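Local structure of motility protein B (Helicobacter pylori, 3CYP) at residues 13-27 / 64-78. The protein probably fastens the torque-generating stator of the flagellar motor to the cell wall, through its C-terminal OmpA-like domain. Sequence-based numbering, arbitrary orientation.
Sequences DAINQDMMLYIERIA and NRAYRVMKVLIQYGV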
ATOM      1  N   ASP B  13     -14.349   9.540   0.781  1.00 19.45           N
ATOM      2  CA  ASP B  13     -13.031   9.154   0.230  1.00 19.70           C
ATOM      3  C   ASP B  13     -12.925   9.438  -1.269  1.00 19.87           C
ATOM      4  O   ASP B  13     -12.013   8.952  -1.950  1.00 19.46           O
ATOM      5  CB  ASP B  13     -12.701   7.693   0.544  1.00 19.25           C
ATOM      6  CG  ASP B  13     -13.677   6.714  -0.067  1.00 23.20           C
ATOM      7  OD1 ASP B  13     -14.690   7.115  -0.694  1.00 26.39           O
ATOM      8  OD2 ASP B  13     -13.423   5.509   0.098  1.00 30.43           O
ATOM      9  N   ALA B  14     -13.843  10.261  -1.781  1.00 19.43           N
ATOM     10  CA  ALA B  14     -13.868  10.674  -3.171  1.00 19.22           C
ATOM     11  C   ALA B  14     -12.686  11.584  -3.554  1.00 18.01           C
ATOM     12  O   ALA B  14     -12.331  12.491  -2.802  1.00 18.56           O
ATOM     13  CB  ALA B  14     -15.175  11.379  -3.490  1.00 20.39           C
ATOM     14  N   ILE B  15     -12.108  11.313  -4.733  1.00 17.74           N
ATOM     15  CA  ILE B  15     -11.032  12.116  -5.304  1.00 17.81           C
ATOM     16  C   ILE B  15     -11.606  12.891  -6.495  1.00 18.47           C
ATOM     17  O   ILE B  15     -11.818  12.327  -7.559  1.00 18.73           O
ATOM     18  CB  ILE B  15      -9.817  11.222  -5.698  1.00 16.76           C
ATOM     19  CG1 ILE B  15      -9.232  10.593  -4.432  1.00 17.18           C
ATOM     20  CG2 ILE B  15      -8.730  12.040  -6.409  1.00 17.48           C
ATOM     21  CD1 ILE B  15      -8.147   9.599  -4.725  1.00 17.79           C
ATOM     22  N   ASN B  16     -11.892  14.171  -6.304  1.00 19.47           N
ATOM     23  CA  ASN B  16     -12.526  14.951  -7.350  1.00 20.42           C
ATOM     24  C   ASN B  16     -11.493  15.409  -8.370  1.00 21.41           C
ATOM     25  O   ASN B  16     -10.290  15.056  -8.307  1.00 19.40           O
ATOM     26  CB  ASN B  16     -13.371  16.113  -6.749  1.00 20.96           C
ATOM     27  CG  ASN B  16     -12.540  17.223  -6.090  1.00 21.51           C
ATOM     28  OD1 ASN B  16     -11.310  17.297  -6.214  1.00 18.43           O
ATOM     29  ND2 ASN B  16     -13.240  18.119  -5.372  1.00 22.31           N
ATOM     30  N   GLN B  17     -11.947  16.189  -9.341  1.00 21.52           N
ATOM     31  CA  GLN B  17     -11.061  16.585 -10.431  1.00 22.84           C
ATOM     32  C   GLN B  17      -9.933  17.494  -9.968  1.00 22.03           C
ATOM     33  O   GLN B  17      -8.812  17.384 -10.456  1.00 22.56           O
ATOM     34  CB  GLN B  17     -11.863  17.265 -11.540  1.00 23.70           C
ATOM     35  CG  GLN B  17     -12.483  16.300 -12.488  1.00 27.11           C
ATOM     36  CD  GLN B  17     -12.963  16.988 -13.767  1.00 28.83           C
ATOM     37  OE1 GLN B  17     -13.987  17.672 -13.760  1.00 37.73           O
ATOM     38  NE2 GLN B  17     -12.202  16.838 -14.856  1.00 35.55           N
ATOM     39  N   ASP B  18     -10.217  18.403  -9.047  1.00 21.37           N
ATOM     40  CA  ASP B  18      -9.182  19.271  -8.529  1.00 20.83           C
ATOM     41  C   ASP B  18      -8.133  18.425  -7.823  1.00 19.52           C
ATOM     42  O   ASP B  18      -6.927  18.704  -7.935  1.00 20.91           O
ATOM     43  CB  ASP B  18      -9.761  20.283  -7.555  1.00 21.45           C
ATOM     44  CG  ASP B  18     -10.360  21.477  -8.269  1.00 26.54           C
ATOM     45  OD1 ASP B  18     -11.047  22.257  -7.588  1.00 33.70           O
ATOM     46  OD2 ASP B  18     -10.155  21.599  -9.501  1.00 30.52           O
ATOM     47  N   MET B  19      -8.592  17.411  -7.091  1.00 18.44           N
ATOM     48  CA  MET B  19      -7.618  16.574  -6.360  1.00 17.12           C
ATOM     49  C   MET B  19      -6.810  15.707  -7.323  1.00 17.19           C
ATOM     50  O   MET B  19      -5.612  15.498  -7.085  1.00 18.05           O
ATOM     51  CB  MET B  19      -8.282  15.710  -5.289  1.00 17.24           C
ATOM     52  CG  MET B  19      -7.243  15.168  -4.275  1.00 16.82           C
ATOM     53  SD  MET B  19      -7.923  13.960  -3.109  1.00 16.64           S
ATOM     54  CE  MET B  19      -8.919  15.021  -2.086  1.00 18.24           C
ATOM     55  N   MET B  20      -7.411  15.201  -8.392  1.00 16.87           N
ATOM     56  CA  MET B  20      -6.666  14.425  -9.426  1.00 16.57           C
ATOM     57  C   MET B  20      -5.540  15.286  -9.999  1.00 17.41           C
ATOM     58  O   MET B  20      -4.389  14.858 -10.137  1.00 16.91           O
ATOM     59  CB  MET B  20      -7.587  13.985 -10.555  1.00 17.44           C
ATOM     60  CG  MET B  20      -8.512  12.877 -10.126  1.00 16.97           C
ATOM     61  SD  MET B  20      -7.653  11.304  -9.774  1.00 18.64           S
ATOM     62  CE  MET B  20      -7.174  10.780 -11.445  1.00 17.26           C
ATOM     63  N   LEU B  21      -5.863  16.535 -10.301  1.00 17.32           N
ATOM     64  CA  LEU B  21      -4.877  17.439 -10.871  1.00 16.79           C
ATOM     65  C   LEU B  21      -3.729  17.686  -9.904  1.00 15.85           C
ATOM     66  O   LEU B  21      -2.579  17.778 -10.325  1.00 16.23           O
ATOM     67  CB  LEU B  21      -5.490  18.785 -11.207  1.00 18.67           C
ATOM     68  CG  LEU B  21      -6.218  18.832 -12.526  1.00 21.53           C
ATOM     69  CD1 LEU B  21      -7.106  20.108 -12.502  1.00 21.13           C
ATOM     70  CD2 LEU B  21      -5.214  18.824 -13.658  1.00 25.75           C
ATOM     71  N   TYR B  22      -4.039  17.797  -8.630  1.00 15.21           N
ATOM     72  CA  TYR B  22      -3.002  18.071  -7.612  1.00 15.22           C
ATOM     73  C   TYR B  22      -2.173  16.794  -7.413  1.00 14.17           C
ATOM     74  O   TYR B  22      -0.915  16.842  -7.397  1.00 13.26           O
ATOM     75  CB  TYR B  22      -3.611  18.576  -6.306  1.00 15.52           C
ATOM     76  CG  TYR B  22      -2.630  19.024  -5.237  1.00 16.06           C
ATOM     77  CD1 TYR B  22      -1.313  19.344  -5.535  1.00 16.85           C
ATOM     78  CD2 TYR B  22      -3.039  19.159  -3.922  1.00 14.95           C
ATOM     79  CE1 TYR B  22      -0.446  19.744  -4.566  1.00 15.13           C
ATOM     80  CE2 TYR B  22      -2.174  19.540  -2.923  1.00 15.89           C
ATOM     81  CZ  TYR B  22      -0.870  19.865  -3.258  1.00 15.76           C
ATOM     82  OH  TYR B  22      -0.002  20.250  -2.272  1.00 19.32           O
ATOM     83  N   ILE B  23      -2.842  15.652  -7.328  1.00 14.00           N
ATOM     84  CA  ILE B  23      -2.082  14.371  -7.233  1.00 14.00           C
ATOM     85  C   ILE B  23      -1.133  14.192  -8.423  1.00 13.82           C
ATOM     86  O   ILE B  23      -0.001  13.763  -8.286  1.00 12.78           O
ATOM     87  CB  ILE B  23      -3.023  13.167  -7.100  1.00 13.29           C
ATOM     88  CG1 ILE B  23      -3.801  13.229  -5.800  1.00 12.44           C
ATOM     89  CG2 ILE B  23      -2.234  11.833  -7.175  1.00 14.75           C
ATOM     90  CD1 ILE B  23      -4.953  12.283  -5.734  1.00 12.70           C
ATOM     91  N   GLU B  24      -1.573  14.611  -9.615  1.00 13.26           N
ATOM     92  CA  GLU B  24      -0.744  14.500 -10.807  1.00 14.27           C
ATOM     93  C   GLU B  24       0.525  15.341 -10.656  1.00 13.67           C
ATOM     94  O   GLU B  24       1.593  14.950 -11.141  1.00 13.49           O
ATOM     95  CB  GLU B  24      -1.575  15.013 -11.997  1.00 14.39           C
ATOM     96  CG  GLU B  24      -0.964  14.968 -13.351  1.00 16.27           C
ATOM     97  CD  GLU B  24      -1.967  15.538 -14.365  1.00 20.00           C
ATOM     98  OE1 GLU B  24      -3.132  15.089 -14.313  1.00 20.74           O
ATOM     99  OE2 GLU B  24      -1.592  16.442 -15.142  1.00 28.18           O
ATOM    100  N   ARG B  25       0.412  16.531 -10.059  1.00 13.02           N
ATOM    101  CA  ARG B  25       1.608  17.388  -9.865  1.00 14.48           C
ATOM    102  C   ARG B  25       2.611  16.711  -8.940  1.00 14.37           C
ATOM    103  O   ARG B  25       3.842  16.774  -9.131  1.00 14.34           O
ATOM    104  CB  ARG B  25       1.275  18.739  -9.270  1.00 15.62           C
ATOM    105  CG  ARG B  25       0.474  19.644 -10.132  1.00 18.85           C
ATOM    106  CD  ARG B  25       0.346  21.046  -9.484  1.00 19.32           C
ATOM    107  NE  ARG B  25       1.524  21.903  -9.640  1.00 20.12           N
ATOM    108  CZ  ARG B  25       1.553  23.212  -9.301  1.00 20.89           C
ATOM    109  NH1 ARG B  25       0.498  23.790  -8.754  1.00 21.46           N
ATOM    110  NH2 ARG B  25       2.624  23.949  -9.489  1.00 21.56           N
ATOM    111  N   ILE B  26       2.065  16.104  -7.895  1.00 13.70           N
ATOM    112  CA  ILE B  26       2.928  15.403  -6.914  1.00 13.27           C
ATOM    113  C   ILE B  26       3.580  14.153  -7.554  1.00 12.56           C
ATOM    114  O   ILE B  26       4.751  13.847  -7.323  1.00 12.66           O
ATOM    115  CB  ILE B  26       2.120  15.051  -5.629  1.00 12.64           C
ATOM    116  CG1 ILE B  26       1.710  16.347  -4.891  1.00 12.39           C
ATOM    117  CG2 ILE B  26       2.888  14.076  -4.729  1.00 14.62           C
ATOM    118  CD1 ILE B  26       2.927  17.101  -4.274  1.00 18.49           C
ATOM    119  N   ALA B  27       2.853  13.417  -8.395  1.00 12.81           N
ATOM    120  CA  ALA B  27       3.432  12.279  -9.144  1.00 13.06           C
ATOM    121  C   ALA B  27       4.565  12.759 -10.007  1.00 12.47           C
ATOM    122  O   ALA B  27       5.616  12.127 -10.071  1.00 13.16           O
ATOM    123  CB  ALA B  27       2.335  11.562 -10.000  1.00 12.34           C
ATOM    124  N   ASN B  64      -8.547   3.957   3.363  0.50 15.02           N
ATOM    125  CA  ASN B  64      -9.041   3.996   1.985  0.50 14.43           C
ATOM    126  C   ASN B  64      -8.659   5.315   1.335  0.50 13.75           C
ATOM    127  O   ASN B  64      -8.300   5.350   0.164  0.50 13.33           O
ATOM    128  CB  ASN B  64     -10.556   3.728   1.858  0.50 15.32           C
ATOM    129  CG  ASN B  64     -10.912   3.039   0.553  0.50 17.26           C
ATOM    130  OD1 ASN B  64     -11.958   3.304  -0.044  0.50 23.05           O
ATOM    131  ND2 ASN B  64     -10.045   2.156   0.097  0.50 17.79           N
ATOM    132  N   ARG B  65      -8.700   6.411   2.091  1.00 13.30           N
ATOM    133  CA  ARG B  65      -8.200   7.704   1.558  1.00 13.69           C
ATOM    134  C   ARG B  65      -6.754   7.613   1.073  1.00 12.33           C
ATOM    135  O   ARG B  65      -6.433   7.983  -0.053  1.00 13.56           O
ATOM    136  CB  ARG B  65      -8.332   8.809   2.558  1.00 13.79           C
ATOM    137  CG  ARG B  65      -9.791   9.237   2.767  1.00 14.57           C
ATOM    138  CD  ARG B  65      -9.919  10.213   3.894  1.00 15.60           C
ATOM    139  NE  ARG B  65     -11.271  10.791   3.968  1.00 16.12           N
ATOM    140  CZ  ARG B  65     -11.765  11.435   5.024  1.00 15.44           C
ATOM    141  NH1 ARG B  65     -11.042  11.610   6.112  1.00 16.28           N
ATOM    142  NH2 ARG B  65     -13.016  11.942   4.976  1.00 17.93           N
ATOM    143  N   ALA B  66      -5.893   7.104   1.948  1.00 11.69           N
ATOM    144  CA  ALA B  66      -4.463   7.012   1.638  1.00 12.25           C
ATOM    145  C   ALA B  66      -4.232   6.034   0.509  1.00 11.54           C
ATOM    146  O   ALA B  66      -3.473   6.314  -0.428  1.00 12.85           O
ATOM    147  CB  ALA B  66      -3.694   6.626   2.862  1.00 12.66           C
ATOM    148  N   TYR B  67      -4.863   4.858   0.587  1.00 13.26           N
ATOM    149  CA  TYR B  67      -4.724   3.844  -0.457  1.00 13.16           C
ATOM    150  C   TYR B  67      -5.141   4.391  -1.839  1.00 12.48           C
ATOM    151  O   TYR B  67      -4.452   4.229  -2.834  1.00 12.36           O
ATOM    152  CB  TYR B  67      -5.539   2.610  -0.062  1.00 14.07           C
ATOM    153  CG  TYR B  67      -5.676   1.592  -1.174  1.00 15.25           C
ATOM    154  CD1 TYR B  67      -4.555   0.958  -1.695  1.00 15.67           C
ATOM    155  CD2 TYR B  67      -6.910   1.307  -1.748  1.00 16.60           C
ATOM    156  CE1 TYR B  67      -4.655   0.041  -2.755  1.00 15.91           C
ATOM    157  CE2 TYR B  67      -7.025   0.369  -2.795  1.00 17.18           C
ATOM    158  CZ  TYR B  67      -5.887  -0.267  -3.271  1.00 16.93           C
ATOM    159  OH  TYR B  67      -5.943  -1.213  -4.296  1.00 19.75           O
ATOM    160  N   ARG B  68      -6.289   5.067  -1.883  1.00 12.75           N
ATOM    161  CA  ARG B  68      -6.811   5.598  -3.126  1.00 14.40           C
ATOM    162  C   ARG B  68      -5.883   6.645  -3.718  1.00 12.58           C
ATOM    163  O   ARG B  68      -5.644   6.641  -4.907  1.00 13.80           O
ATOM    164  CB  ARG B  68      -8.221   6.174  -2.926  1.00 14.16           C
ATOM    165  CG  ARG B  68      -9.242   5.030  -2.793  1.00 17.44           C
ATOM    166  CD  ARG B  68     -10.641   5.466  -2.492  1.00 20.98           C
ATOM    167  NE  ARG B  68     -11.064   6.681  -3.183  1.00 26.24           N
ATOM    168  CZ  ARG B  68     -11.584   6.746  -4.410  1.00 29.25           C
ATOM    169  NH1 ARG B  68     -11.729   5.667  -5.172  1.00 33.16           N
ATOM    170  NH2 ARG B  68     -11.946   7.914  -4.895  1.00 30.99           N
ATOM    171  N   VAL B  69      -5.344   7.516  -2.878  1.00 12.27           N
ATOM    172  CA  VAL B  69      -4.383   8.507  -3.345  1.00 12.97           C
ATOM    173  C   VAL B  69      -3.169   7.770  -3.897  1.00 12.17           C
ATOM    174  O   VAL B  69      -2.617   8.105  -4.957  1.00 11.85           O
ATOM    175  CB  VAL B  69      -4.017   9.523  -2.276  1.00 12.63           C
ATOM    176  CG1 VAL B  69      -2.763  10.324  -2.692  1.00 13.38           C
ATOM    177  CG2 VAL B  69      -5.230  10.466  -2.072  1.00 12.48           C
ATOM    178  N   MET B  70      -2.687   6.779  -3.150  1.00 12.31           N
ATOM    179  CA  MET B  70      -1.513   5.987  -3.603  1.00 12.71           C
ATOM    180  C   MET B  70      -1.735   5.327  -4.991  1.00 12.58           C
ATOM    181  O   MET B  70      -0.836   5.345  -5.863  1.00 12.47           O
ATOM    182  CB  MET B  70      -1.113   4.940  -2.558  1.00 12.87           C
ATOM    183  CG  MET B  70       0.243   4.391  -2.844  1.00 13.14           C
ATOM    184  SD  MET B  70       0.628   2.942  -1.800  1.00 13.83           S
ATOM    185  CE  MET B  70      -0.522   1.727  -2.440  1.00 18.83           C
ATOM    186  N   LYS B  71      -2.927   4.757  -5.198  1.00 12.60           N
ATOM    187  CA  LYS B  71      -3.260   4.138  -6.480  1.00 14.85           C
ATOM    188  C   LYS B  71      -3.180   5.145  -7.596  1.00 12.66           C
ATOM    189  O   LYS B  71      -2.641   4.852  -8.671  1.00 13.42           O
ATOM    190  CB  LYS B  71      -4.677   3.566  -6.476  1.00 15.48           C
ATOM    191  CG  LYS B  71      -4.827   2.342  -5.647  1.00 19.40           C
ATOM    192  CD  LYS B  71      -5.949   1.472  -6.200  1.00 20.01           C
ATOM    193  CE  LYS B  71      -7.284   2.050  -5.946  1.00 22.95           C
ATOM    194  NZ  LYS B  71      -8.314   1.089  -6.537  1.00 23.55           N
ATOM    195  N   VAL B  72      -3.682   6.370  -7.340  1.00 12.18           N
ATOM    196  CA  VAL B  72      -3.587   7.432  -8.340  1.00 12.81           C
ATOM    197  C   VAL B  72      -2.168   7.822  -8.668  1.00 11.87           C
ATOM    198  O   VAL B  72      -1.785   7.932  -9.835  1.00 11.75           O
ATOM    199  CB  VAL B  72      -4.428   8.656  -7.999  1.00 12.80           C
ATOM    200  CG1 VAL B  72      -4.234   9.728  -9.089  1.00 14.28           C
ATOM    201  CG2 VAL B  72      -5.901   8.238  -7.923  1.00 13.99           C
ATOM    202  N   LEU B  73      -1.320   7.939  -7.640  1.00 11.44           N
ATOM    203  CA  LEU B  73       0.084   8.205  -7.911  1.00 11.48           C
ATOM    204  C   LEU B  73       0.703   7.145  -8.857  1.00 11.43           C
ATOM    205  O   LEU B  73       1.535   7.428  -9.737  1.00 12.47           O
ATOM    206  CB  LEU B  73       0.940   8.261  -6.625  1.00 12.05           C
ATOM    207  CG  LEU B  73       0.633   9.481  -5.742  1.00 11.55           C
ATOM    208  CD1 LEU B  73       1.170   9.318  -4.316  1.00 14.07           C
ATOM    209  CD2 LEU B  73       1.132  10.759  -6.414  1.00 13.34           C
ATOM    210  N   ILE B  74       0.366   5.896  -8.608  1.00 11.80           N
ATOM    211  CA  ILE B  74       0.876   4.799  -9.417  1.00 13.39           C
ATOM    212  C   ILE B  74       0.319   4.852 -10.845  1.00 13.27           C
ATOM    213  O   ILE B  74       1.043   4.653 -11.809  1.00 13.88           O
ATOM    214  CB  ILE B  74       0.592   3.440  -8.741  1.00 14.10           C
ATOM    215  CG1 ILE B  74       1.446   3.332  -7.479  1.00 14.75           C
ATOM    216  CG2 ILE B  74       0.842   2.243  -9.711  1.00 14.02           C
ATOM    217  CD1 ILE B  74       0.988   2.207  -6.492  1.00 14.79           C
ATOM    218  N   GLN B  75      -0.946   5.176 -10.968  1.00 13.92           N
ATOM    219  CA  GLN B  75      -1.505   5.451 -12.302  1.00 14.77           C
ATOM    220  C   GLN B  75      -0.735   6.503 -13.091  1.00 15.16           C
ATOM    221  O   GLN B  75      -0.638   6.431 -14.303  1.00 15.19           O
ATOM    222  CB  GLN B  75      -2.971   5.893 -12.201  1.00 15.34           C
ATOM    223  CG  GLN B  75      -3.907   4.795 -11.775  1.00 16.48           C
ATOM    224  CD  GLN B  75      -5.346   5.255 -11.769  1.00 17.73           C
ATOM    225  OE1 GLN B  75      -5.758   6.004 -10.896  1.00 16.67           O
ATOM    226  NE2 GLN B  75      -6.124   4.844 -12.802  1.00 19.64           N
ATOM    227  N   TYR B  76      -0.265   7.538 -12.395  1.00 13.92           N
ATOM    228  CA  TYR B  76       0.504   8.610 -13.010  1.00 14.89           C
ATOM    229  C   TYR B  76       2.009   8.282 -13.164  1.00 15.00           C
ATOM    230  O   TYR B  76       2.803   9.156 -13.577  1.00 16.17           O
ATOM    231  CB  TYR B  76       0.300   9.876 -12.215  1.00 15.65           C
ATOM    232  CG  TYR B  76      -1.044  10.603 -12.410  1.00 15.81           C
ATOM    233  CD1 TYR B  76      -1.854  10.937 -11.331  1.00 16.17           C
ATOM    234  CD2 TYR B  76      -1.446  10.994 -13.675  1.00 18.65           C
ATOM    235  CE1 TYR B  76      -3.070  11.669 -11.514  1.00 17.57           C
ATOM    236  CE2 TYR B  76      -2.612  11.712 -13.864  1.00 18.61           C
ATOM    237  CZ  TYR B  76      -3.412  12.053 -12.793  1.00 18.67           C
ATOM    238  OH  TYR B  76      -4.575  12.779 -13.037  1.00 20.60           O
ATOM    239  N   GLY B  77       2.396   7.044 -12.841  1.00 15.47           N
ATOM    240  CA  GLY B  77       3.698   6.559 -13.167  1.00 14.88           C
ATOM    241  C   GLY B  77       4.688   6.461 -12.027  1.00 15.05           C
ATOM    242  O   GLY B  77       5.836   6.126 -12.267  1.00 15.60           O
ATOM    243  N   VAL B  78       4.251   6.704 -10.800  1.00 14.44           N
ATOM    244  CA  VAL B  78       5.176   6.540  -9.666  1.00 13.94           C
ATOM    245  C   VAL B  78       5.433   5.057  -9.485  1.00 14.32           C
ATOM    246  O   VAL B  78       4.519   4.239  -9.511  1.00 14.64           O
ATOM    247  CB  VAL B  78       4.678   7.203  -8.387  1.00 12.71           C
ATOM    248  CG1 VAL B  78       5.701   6.910  -7.197  1.00 12.46           C
ATOM    249  CG2 VAL B  78       4.508   8.672  -8.600  1.00 12.51           C
TER
HETATM  250  O   HOH W   1     -13.555   9.689  -6.476  1.00 33.62           O
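Tyr76 lays one face of its ring along the side chain of Glu24: CB of Glu24 sits 3.8 Å from the ring centroid, 20° off the normal, a CH-pi contact displaced toward the rim. With CG of Glu24 anti to the backbone N (chi1 -178°) and the chain extended beyond it, the carboxylate reaches the rim of the ring that carries the hydroxyl, with Glu24 OE1 3.0 Å from Tyr76 OH. Ile23 CG2 meets the edge of the same ring, and Ala27 CB touches Tyr76 CB at 3.4 Å. Deeper in, Ile23 crosses Val72 and Leu73 at about right angles; its CG2 lies tightly, 3.5 Å, against Val72 CG1 and reaches Leu73 CD2. The bent chain of Met20 brings SD to 3.8 Å from Val72 CG1, while Ile15 CD1 fits between Val69 and Val72. In the residues leading into helix 17-30, Asp13 O accepts from NE of Arg68 (2.8 Å), whose chain bends at chi3, and weakly from its NH2; a water joins NH2, weakly, to Ile15 N. Phe5 of strand 5-6 also packs on Ile23 and Val69. The axes of segments 17-27 and 64-75 approach to 9.0 Å and cross at -60°, packing through an apolar centre within the OmpA-like fold, whereas a guanidinium bonded to one backbone carbonyl, and through water to a backbone N-H, probably helps to hold residues 13-15.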